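Long-range contacts in putative polyketide synthase (Streptomyces coelicolor, PDB 1U0M), which condenses five malonyl-CoA units iteratively and closes the resulting pentaketide into the fused rings of 1,3,6,8-tetrahydroxynaphthalene on the way to melanin: residues S16-E21 with I92-D97; S86-V91 with D198-A203; P224-W229 with P343-E348. All coordinates share one frame; numbering follows the deposited sequence.

Interaction 1. Residues S16-E21 with I92-D97; sequences SVSVPE and IQRALD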
loop_
_atom_site.group_PDB
_atom_site.type_symbol
_atom_site.label_atom_id
_atom_site.label_comp_id
_atom_site.label_asym_id
_atom_site.label_seq_id
_atom_site.Cartn_x
_atom_site.Cartn_y
_atom_site.Cartn_z
ATOM N N SER A 16 6.420 3.747 -20.225
ATOM C CA SER A 16 6.892 5.091 -20.517
ATOM C C SER A 16 7.725 5.537 -19.301
ATOM O O SER A 16 7.319 5.326 -18.154
ATOM C CB SER A 16 5.681 6.005 -20.724
ATOM O OG SER A 16 6.017 7.166 -21.451
ATOM N N VAL A 17 8.892 6.134 -19.542
ATOM C CA VAL A 17 9.744 6.580 -18.445
ATOM C C VAL A 17 10.305 7.985 -18.653
ATOM O O VAL A 17 10.663 8.369 -19.766
ATOM C CB VAL A 17 10.933 5.604 -18.217
ATOM C CG1 VAL A 17 11.695 5.998 -16.964
ATOM C CG2 VAL A 17 10.430 4.174 -18.099
ATOM N N SER A 18 10.387 8.738 -17.559
ATOM C CA SER A 18 10.895 10.107 -17.578
ATOM C C SER A 18 11.666 10.408 -16.277
ATOM O O SER A 18 11.233 10.015 -15.202
ATOM C CB SER A 18 9.711 11.066 -17.742
ATOM O OG SER A 18 10.108 12.407 -17.584
ATOM N N VAL A 19 12.814 11.081 -16.372
ATOM C CA VAL A 19 13.609 11.415 -15.185
ATOM C C VAL A 19 13.822 12.925 -15.118
ATOM O O VAL A 19 13.777 13.597 -16.134
ATOM C CB VAL A 19 15.003 10.705 -15.183
ATOM C CG1 VAL A 19 14.830 9.189 -15.098
ATOM C CG2 VAL A 19 15.780 11.078 -16.416
ATOM N N PRO A 20 14.047 13.477 -13.914
ATOM C CA PRO A 20 14.257 14.923 -13.741
ATOM C C PRO A 20 15.490 15.467 -14.447
ATOM O O PRO A 20 16.421 14.724 -14.752
ATOM C CB PRO A 20 14.312 15.090 -12.224
ATOM C CG PRO A 20 14.897 13.772 -11.770
ATOM C CD PRO A 20 14.142 12.771 -12.625
ATOM N N GLU A 21 15.500 16.775 -14.676
ATOM C CA GLU A 21 16.580 17.414 -15.412
ATOM C C GLU A 21 17.914 17.655 -14.721
ATOM O O GLU A 21 18.910 17.930 -15.386
ATOM C CB GLU A 21 16.075 18.730 -16.017
ATOM C CG GLU A 21 15.508 19.739 -15.031
ATOM C CD GLU A 21 14.270 19.238 -14.299
ATOM O OE1 GLU A 21 13.440 18.532 -14.917
ATOM O OE2 GLU A 21 14.121 19.565 -13.104
ATOM N N ILE A 92 2.115 9.142 -17.651
ATOM C CA ILE A 92 0.951 8.268 -17.740
ATOM C C ILE A 92 0.399 8.356 -19.160
ATOM O O ILE A 92 0.081 7.343 -19.782
ATOM C CB ILE A 92 -0.141 8.683 -16.722
ATOM C CG1 ILE A 92 0.259 8.212 -15.319
ATOM C CG2 ILE A 92 -1.481 8.097 -17.123
ATOM C CD1 ILE A 92 -0.680 8.658 -14.221
ATOM N N GLN A 93 0.306 9.580 -19.669
ATOM C CA GLN A 93 -0.195 9.821 -21.016
ATOM C C GLN A 93 0.487 8.912 -22.039
ATOM O O GLN A 93 -0.138 8.018 -22.616
ATOM C CB GLN A 93 0.048 11.272 -21.410
ATOM C CG GLN A 93 -0.560 11.622 -22.736
ATOM C CD GLN A 93 -2.073 11.559 -22.691
ATOM O OE1 GLN A 93 -2.724 12.426 -22.098
ATOM N NE2 GLN A 93 -2.644 10.523 -23.304
ATOM N N ARG A 94 1.773 9.160 -22.258
ATOM C CA ARG A 94 2.565 8.392 -23.204
ATOM C C ARG A 94 2.417 6.893 -23.020
ATOM O O ARG A 94 2.692 6.126 -23.940
ATOM C CB ARG A 94 4.035 8.784 -23.072
ATOM C CG ARG A 94 4.337 10.173 -23.601
ATOM C CD ARG A 94 5.363 10.861 -22.746
ATOM N NE ARG A 94 6.437 9.948 -22.379
ATOM C CZ ARG A 94 7.403 10.255 -21.527
ATOM N NH1 ARG A 94 7.423 11.455 -20.960
ATOM N NH2 ARG A 94 8.337 9.362 -21.238
ATOM N N ALA A 95 1.993 6.474 -21.831
ATOM C CA ALA A 95 1.808 5.055 -21.549
ATOM C C ALA A 95 0.451 4.589 -22.064
ATOM O O ALA A 95 0.264 3.411 -22.356
ATOM C CB ALA A 95 1.917 4.796 -20.050
ATOM N N LEU A 96 -0.500 5.514 -22.147
ATOM C CA LEU A 96 -1.834 5.199 -22.646
ATOM C C LEU A 96 -1.740 5.168 -24.166
ATOM O O LEU A 96 -2.214 4.234 -24.821
ATOM C CB LEU A 96 -2.835 6.269 -22.211
ATOM C CG LEU A 96 -3.150 6.321 -20.716
ATOM C CD1 LEU A 96 -4.065 7.492 -20.409
ATOM C CD2 LEU A 96 -3.796 5.015 -20.296
ATOM N N ASP A 97 -1.107 6.199 -24.715
ATOM C CA ASP A 97 -0.924 6.314 -26.151
ATOM C C ASP A 97 -0.290 5.045 -26.719
ATOM O O ASP A 97 -0.705 4.556 -27.768
ATOM C CB ASP A 97 -0.060 7.537 -26.465
ATOM C CG ASP A 97 -0.717 8.844 -26.037
ATOM O OD1 ASP A 97 -1.896 8.810 -25.628
ATOM O OD2 ASP A 97 -0.062 9.905 -26.117
HETATM O O HOH W 1 9.120 7.086 -22.485
#

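Interaction 2. Residues S86-V91 with D198-A203; sequences SRVPAV and DGIAAA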
loop_
_atom_site.group_PDB
_atom_site.type_symbol
_atom_site.label_atom_id
_atom_site.label_comp_id
_atom_site.label_asym_id
_atom_site.label_seq_id
_atom_site.Cartn_x
_atom_site.Cartn_y
_atom_site.Cartn_z
ATOM N N SER A 86 3.351 17.662 -10.885
ATOM C CA SER A 86 3.810 18.294 -12.119
ATOM C C SER A 86 4.554 17.364 -13.081
ATOM O O SER A 86 4.835 17.754 -14.212
ATOM C CB SER A 86 4.696 19.504 -11.807
ATOM O OG SER A 86 5.733 19.170 -10.908
ATOM N N ARG A 87 4.860 16.136 -12.664
ATOM C CA ARG A 87 5.588 15.231 -13.551
ATOM C C ARG A 87 4.868 13.936 -13.946
ATOM O O ARG A 87 4.958 13.493 -15.090
ATOM C CB ARG A 87 6.944 14.863 -12.934
ATOM C CG ARG A 87 7.885 16.029 -12.679
ATOM C CD ARG A 87 9.170 15.524 -12.049
ATOM N NE ARG A 87 10.050 16.596 -11.597
ATOM C CZ ARG A 87 10.936 17.211 -12.368
ATOM N NH1 ARG A 87 11.063 16.862 -13.643
ATOM N NH2 ARG A 87 11.711 18.163 -11.855
ATOM N N VAL A 88 4.154 13.325 -13.009
ATOM C CA VAL A 88 3.484 12.063 -13.290
ATOM C C VAL A 88 2.552 12.058 -14.511
ATOM O O VAL A 88 2.669 11.191 -15.375
ATOM C CB VAL A 88 2.727 11.561 -12.032
ATOM C CG1 VAL A 88 2.028 10.252 -12.327
ATOM C CG2 VAL A 88 3.712 11.361 -10.888
ATOM N N PRO A 89 1.625 13.023 -14.599
ATOM C CA PRO A 89 0.667 13.137 -15.710
ATOM C C PRO A 89 1.207 12.839 -17.119
ATOM O O PRO A 89 0.698 11.954 -17.821
ATOM C CB PRO A 89 0.170 14.568 -15.571
ATOM C CG PRO A 89 0.112 14.726 -14.088
ATOM C CD PRO A 89 1.434 14.131 -13.642
ATOM N N ALA A 90 2.231 13.576 -17.531
ATOM C CA ALA A 90 2.820 13.381 -18.851
ATOM C C ALA A 90 3.186 11.930 -19.103
ATOM O O ALA A 90 2.842 11.362 -20.141
ATOM C CB ALA A 90 4.048 14.243 -19.002
ATOM N N VAL A 91 3.880 11.323 -18.148
ATOM C CA VAL A 91 4.309 9.944 -18.310
ATOM C C VAL A 91 3.151 8.976 -18.464
ATOM O O VAL A 91 3.201 8.081 -19.306
ATOM C CB VAL A 91 5.200 9.497 -17.135
ATOM C CG1 VAL A 91 5.692 8.074 -17.367
ATOM C CG2 VAL A 91 6.380 10.453 -17.000
ATOM N N ASP A 198 16.273 9.482 -9.018
ATOM C CA ASP A 198 14.845 9.760 -9.139
ATOM C C ASP A 198 14.341 9.394 -10.550
ATOM O O ASP A 198 15.003 9.660 -11.550
ATOM C CB ASP A 198 14.545 11.232 -8.858
ATOM C CG ASP A 198 15.055 11.701 -7.497
ATOM O OD1 ASP A 198 15.308 10.879 -6.588
ATOM O OD2 ASP A 198 15.188 12.918 -7.341
ATOM N N GLY A 199 13.167 8.775 -10.616
ATOM C CA GLY A 199 12.604 8.374 -11.900
ATOM C C GLY A 199 11.126 8.046 -11.788
ATOM O O GLY A 199 10.639 7.687 -10.716
ATOM N N ILE A 200 10.411 8.169 -12.902
ATOM C CA ILE A 200 8.980 7.889 -12.941
ATOM C C ILE A 200 8.629 6.961 -14.111
ATOM O O ILE A 200 9.020 7.201 -15.247
ATOM C CB ILE A 200 8.169 9.191 -13.089
ATOM C CG1 ILE A 200 8.483 10.130 -11.926
ATOM C CG2 ILE A 200 6.669 8.871 -13.134
ATOM C CD1 ILE A 200 7.920 11.512 -12.077
ATOM N N ALA A 201 7.886 5.902 -13.823
ATOM C CA ALA A 201 7.487 4.959 -14.858
ATOM C C ALA A 201 5.994 4.682 -14.799
ATOM O O ALA A 201 5.400 4.644 -13.716
ATOM C CB ALA A 201 8.263 3.662 -14.705
ATOM N N ALA A 202 5.403 4.482 -15.975
ATOM C CA ALA A 202 3.975 4.200 -16.120
ATOM C C ALA A 202 3.801 3.233 -17.281
ATOM O O ALA A 202 4.274 3.487 -18.389
ATOM C CB ALA A 202 3.207 5.490 -16.394
ATOM N N ALA A 203 3.127 2.120 -17.025
ATOM C CA ALA A 203 2.913 1.120 -18.057
ATOM C C ALA A 203 1.516 0.549 -17.960
ATOM O O ALA A 203 0.983 0.363 -16.868
ATOM C CB ALA A 203 3.936 0.008 -17.924
#

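Interaction 3. Residues P224-W229 with P343-E348; sequences PKTEDW and PGITAE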
loop_
_atom_site.group_PDB
_atom_site.type_symbol
_atom_site.label_atom_id
_atom_site.label_comp_id
_atom_site.label_asym_id
_atom_site.label_seq_id
_atom_site.Cartn_x
_atom_site.Cartn_y
_atom_site.Cartn_z
ATOM N N PRO A 224 13.451 -16.288 3.934
ATOM C CA PRO A 224 13.327 -16.421 5.388
ATOM C C PRO A 224 14.340 -15.610 6.185
ATOM O O PRO A 224 15.505 -15.492 5.805
ATOM C CB PRO A 224 13.488 -17.919 5.610
ATOM C CG PRO A 224 12.852 -18.492 4.371
ATOM C CD PRO A 224 13.421 -17.610 3.281
ATOM N N LYS A 225 13.868 -15.064 7.299
ATOM C CA LYS A 225 14.673 -14.253 8.201
ATOM C C LYS A 225 15.599 -13.223 7.565
ATOM O O LYS A 225 16.808 -13.248 7.768
ATOM C CB LYS A 225 15.467 -15.156 9.154
ATOM C CG LYS A 225 14.668 -15.554 10.390
ATOM C CD LYS A 225 14.137 -14.303 11.106
ATOM C CE LYS A 225 13.129 -14.644 12.198
ATOM N NZ LYS A 225 12.384 -13.425 12.668
ATOM N N THR A 226 15.016 -12.309 6.801
ATOM C CA THR A 226 15.765 -11.234 6.160
ATOM C C THR A 226 14.900 -9.969 6.200
ATOM O O THR A 226 15.138 -9.008 5.461
ATOM C CB THR A 226 16.110 -11.587 4.697
ATOM O OG1 THR A 226 14.935 -12.045 4.026
ATOM C CG2 THR A 226 17.168 -12.680 4.644
ATOM N N GLU A 227 13.905 -9.986 7.090
ATOM C CA GLU A 227 12.958 -8.879 7.248
ATOM C C GLU A 227 13.619 -7.517 7.392
ATOM O O GLU A 227 13.202 -6.559 6.744
ATOM C CB GLU A 227 12.041 -9.118 8.456
ATOM C CG GLU A 227 11.256 -10.404 8.387
ATOM C CD GLU A 227 11.937 -11.551 9.120
ATOM O OE1 GLU A 227 13.193 -11.576 9.195
ATOM O OE2 GLU A 227 11.205 -12.436 9.611
ATOM N N ASP A 228 14.652 -7.445 8.229
ATOM C CA ASP A 228 15.364 -6.193 8.463
ATOM C C ASP A 228 16.572 -5.975 7.569
ATOM O O ASP A 228 17.369 -5.069 7.816
ATOM C CB ASP A 228 15.812 -6.090 9.935
ATOM C CG ASP A 228 16.860 -7.135 10.313
ATOM O OD1 ASP A 228 17.929 -7.200 9.664
ATOM O OD2 ASP A 228 16.614 -7.894 11.274
ATOM N N TRP A 229 16.712 -6.784 6.526
ATOM C CA TRP A 229 17.864 -6.642 5.635
ATOM C C TRP A 229 17.786 -5.482 4.643
ATOM O O TRP A 229 18.807 -4.902 4.296
ATOM C CB TRP A 229 18.121 -7.975 4.941
ATOM C CG TRP A 229 18.742 -8.955 5.902
ATOM C CD1 TRP A 229 18.660 -8.926 7.270
ATOM C CD2 TRP A 229 19.580 -10.069 5.577
ATOM N NE1 TRP A 229 19.401 -9.946 7.815
ATOM C CE2 TRP A 229 19.976 -10.666 6.799
ATOM C CE3 TRP A 229 20.038 -10.622 4.376
ATOM C CZ2 TRP A 229 20.808 -11.785 6.850
ATOM C CZ3 TRP A 229 20.869 -11.737 4.431
ATOM C CH2 TRP A 229 21.243 -12.306 5.661
ATOM N N PRO A 343 12.383 -4.984 -0.015
ATOM C CA PRO A 343 11.968 -5.242 1.368
ATOM C C PRO A 343 11.276 -6.595 1.584
ATOM O O PRO A 343 10.309 -6.923 0.897
ATOM C CB PRO A 343 11.042 -4.068 1.655
ATOM C CG PRO A 343 11.725 -2.953 0.933
ATOM C CD PRO A 343 12.089 -3.587 -0.394
ATOM N N GLY A 344 11.765 -7.371 2.549
ATOM C CA GLY A 344 11.170 -8.669 2.819
ATOM C C GLY A 344 12.111 -9.661 3.490
ATOM O O GLY A 344 11.900 -10.026 4.649
ATOM N N ILE A 345 13.143 -10.119 2.781
ATOM C CA ILE A 345 13.416 -9.734 1.401
ATOM C C ILE A 345 12.389 -10.375 0.474
ATOM O O ILE A 345 12.174 -11.590 0.516
ATOM C CB ILE A 345 14.840 -10.173 1.002
ATOM C CG1 ILE A 345 15.866 -9.421 1.863
ATOM C CG2 ILE A 345 15.074 -9.929 -0.472
ATOM C CD1 ILE A 345 17.309 -9.814 1.629
ATOM N N THR A 346 11.745 -9.551 -0.351
ATOM C CA THR A 346 10.728 -10.033 -1.273
ATOM C C THR A 346 11.189 -10.072 -2.718
ATOM O O THR A 346 12.045 -9.297 -3.137
ATOM C CB THR A 346 9.468 -9.170 -1.213
ATOM O OG1 THR A 346 8.953 -9.180 0.124
ATOM C CG2 THR A 346 8.407 -9.710 -2.161
ATOM N N ALA A 347 10.590 -10.990 -3.474
ATOM C CA ALA A 347 10.901 -11.170 -4.877
ATOM C C ALA A 347 9.609 -11.359 -5.658
ATOM O O ALA A 347 8.901 -12.348 -5.470
ATOM C CB ALA A 347 11.804 -12.386 -5.053
ATOM N N GLU A 348 9.285 -10.396 -6.510
ATOM C CA GLU A 348 8.091 -10.504 -7.325
ATOM C C GLU A 348 8.552 -10.939 -8.711
ATOM O O GLU A 348 9.037 -10.135 -9.504
ATOM C CB GLU A 348 7.348 -9.167 -7.389
ATOM C CG GLU A 348 6.704 -8.743 -6.066
ATOM C CD GLU A 348 5.575 -9.667 -5.621
ATOM O OE1 GLU A 348 5.844 -10.856 -5.369
ATOM O OE2 GLU A 348 4.417 -9.206 -5.523
HETATM O O HOH W 2 13.990 -6.997 4.059
HETATM O O HOH W 3 12.597 -12.271 5.993
#

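Interaction 1. Residues S16-E21 with I92-D97
The C-terminal end of helix 73-99 lies on strand 11-18 of the thiolase fold, a helix packed on the part of the mixed sheet built by the N-terminal half. The axes of the two short elements approach to 7.6 Å and run nearly antiparallel, at 158°. Ile92 opens the segment facing away from the strand and packs on Met130 and Phe132. Gln93 leads its amide off toward the next helical turn. Arg94 carries the contact. Its CG is anti to the carbonyl carbon (chi1 -71°), and bends at chi2 and chi3 bring the guanidinium alongside the strand backbone. NH2 donates to Val17 O at 2.9 Å; the carbonyl oxygen lies in the guanidinium plane, whereas the nitrogen sits well above the carbonyl plane, and the bond is bent, at 130°. A water 2.7 Å from Arg94 NH2 accepts from it and also from Val17 N, so NH2 holds Val17 O directly and Val17 N through the water. Ser16 OG, anti to its backbone N, lies obliquely to the guanidinium, 3.0 Å from Arg94 NE, and Ser18 CB meets the guanidinium edge at NH1. An alanine in place of Arg94 would remove the guanidinium and its direct and water-borne links to Val17, and would probably leave this strand backbone less firmly tied to the helix. Ala95, closest to Ser16 in backbone position, sets its methyl 4.0 Å from Ser16 CB and also packs on Ala202 of the adjacent strand. Leu96 packs on Val204. At Asp97, OD1 accepts a hydrogen bond of 3.0 Å from Gln93 NE2, which comes from above the carboxylate plane.

Interaction 2. Residues S86-V91 with D198-A203
Ile200 stands up from its strand toward helix 73-99 and offers it two different branches. With CG1 anti to the carbonyl carbon (chi1 -58°) and chi2 extended, CD1 reaches along the side of the helix that faces the strand to lie 3.6 Å from Arg87 CB, with Val88 CG2 farther off at 4.4 Å. The other branch, CG2, faces Val91 CG2 at 4.2 Å, the two side chains crossing obliquely. Val91 divides its work in the same way: CG1, anti to the backbone N (chi1 -177°), is directed at the strand, 3.7 Å from Ala202 CB and 4.0 Å from Ile200 O. The small Ala202 side chain lets this valine come close, and the backbones approach most nearly here, Val91 CA lying 6.2 Å from Ala202 CA. The side chains meet by apolar packing alone, in a buried place. Only the aliphatic base of Arg87 joins it; the chain runs on extended from CG to NE, where NE forms a salt bridge with Glu83 and NH2 one with Glu21. The segment axes run in the same general direction, inclined by 34°; the helix belongs to a layer on one side of the thiolase-fold sheet. Val88 also rests on Val171 and Cys173 of strand 167-175, and Val91 on Ser16 and Ser18 of strand 11-18, so the helix spans three adjacent strands, while Ala201 faces the other way, onto Ala315 and Leu318 of helix 315-326.

Interaction 3. Residues P224-W229 with P343-E348
One face of the Trp229 indole carries Thr226 CG2, 3.5 Å above the ring plane, and Lys225 O, both offset toward the rim; Asp228 CG lies in plane at the edge. Ile345 CD1 approaches the ring obliquely, 4.0 Å from Trp229 CE3, and also touches Trp229 CB. The second flat group is the cis peptide joining Gly344 to Ile345. Its nitrogen, Ile345 N, donates to Thr226 OG1 at 2.9 Å along an almost straight line (178°). Thr226 OG1 sits between its own backbone N and carbonyl carbon (chi1 49°), and it is also hydrogen-bonded to Ile223 O, which fixes the hydroxyl's rotation. Beside this bond Thr226 CB packs on Ile345 CG1 at 3.6 Å, the two side chains crossing at about a right angle. The carbonyl of the same peptide faces Glu227, whose CA makes a CA-H...O contact of 3.0 Å with Gly344 O. Two waters complete the seam. One accepts from Thr226 N and donates to Gly344 O; the other accepts from Gly344 N, 2.7 Å away, and lies between it and the carbonyls of Thr226 and Glu227. Gly344 has backbone angles at which a CB would run into the Pro343 carbonyl and Thr346 N. The second subunit borders the site, its Gln138 bonded to Thr346 OG1, its Met119 on Pro343 and its Glu129 paired with Lys225. Pro343 and Gly344 end the sequence Gly-Phe-Gly-Pro-Gly, the signature loop of chalcone synthase-like enzymes, which lines the active-site cavity in relatives; here Ile345 lies about 9 Å, side chain to side chain, from Cys146, the probable catalytic cysteine.

Overall arrangement
From the N terminus, strand 11-18 is the first element to be engaged: interaction 1 closes when residues 92-97, near the end of helix 73-99, come back onto it. Interaction 2 opens earlier on that helix, at 86-91, and closes at 198-203, so the two contacts cross along the chain. They touch in space, since strands 11-18 and 198-206 are sheet neighbours joined at Ser16 N and Ala202 O, and together they seat one helix on two neighbouring strands of the N-terminal half. Interaction 3 follows in series in the C-terminal half, tying the loop after strand 212-222 to the residues leading into strand 346-355. It reaches the same sheet beyond the chain's centre, about 27 Å from interaction 2, centre to centre.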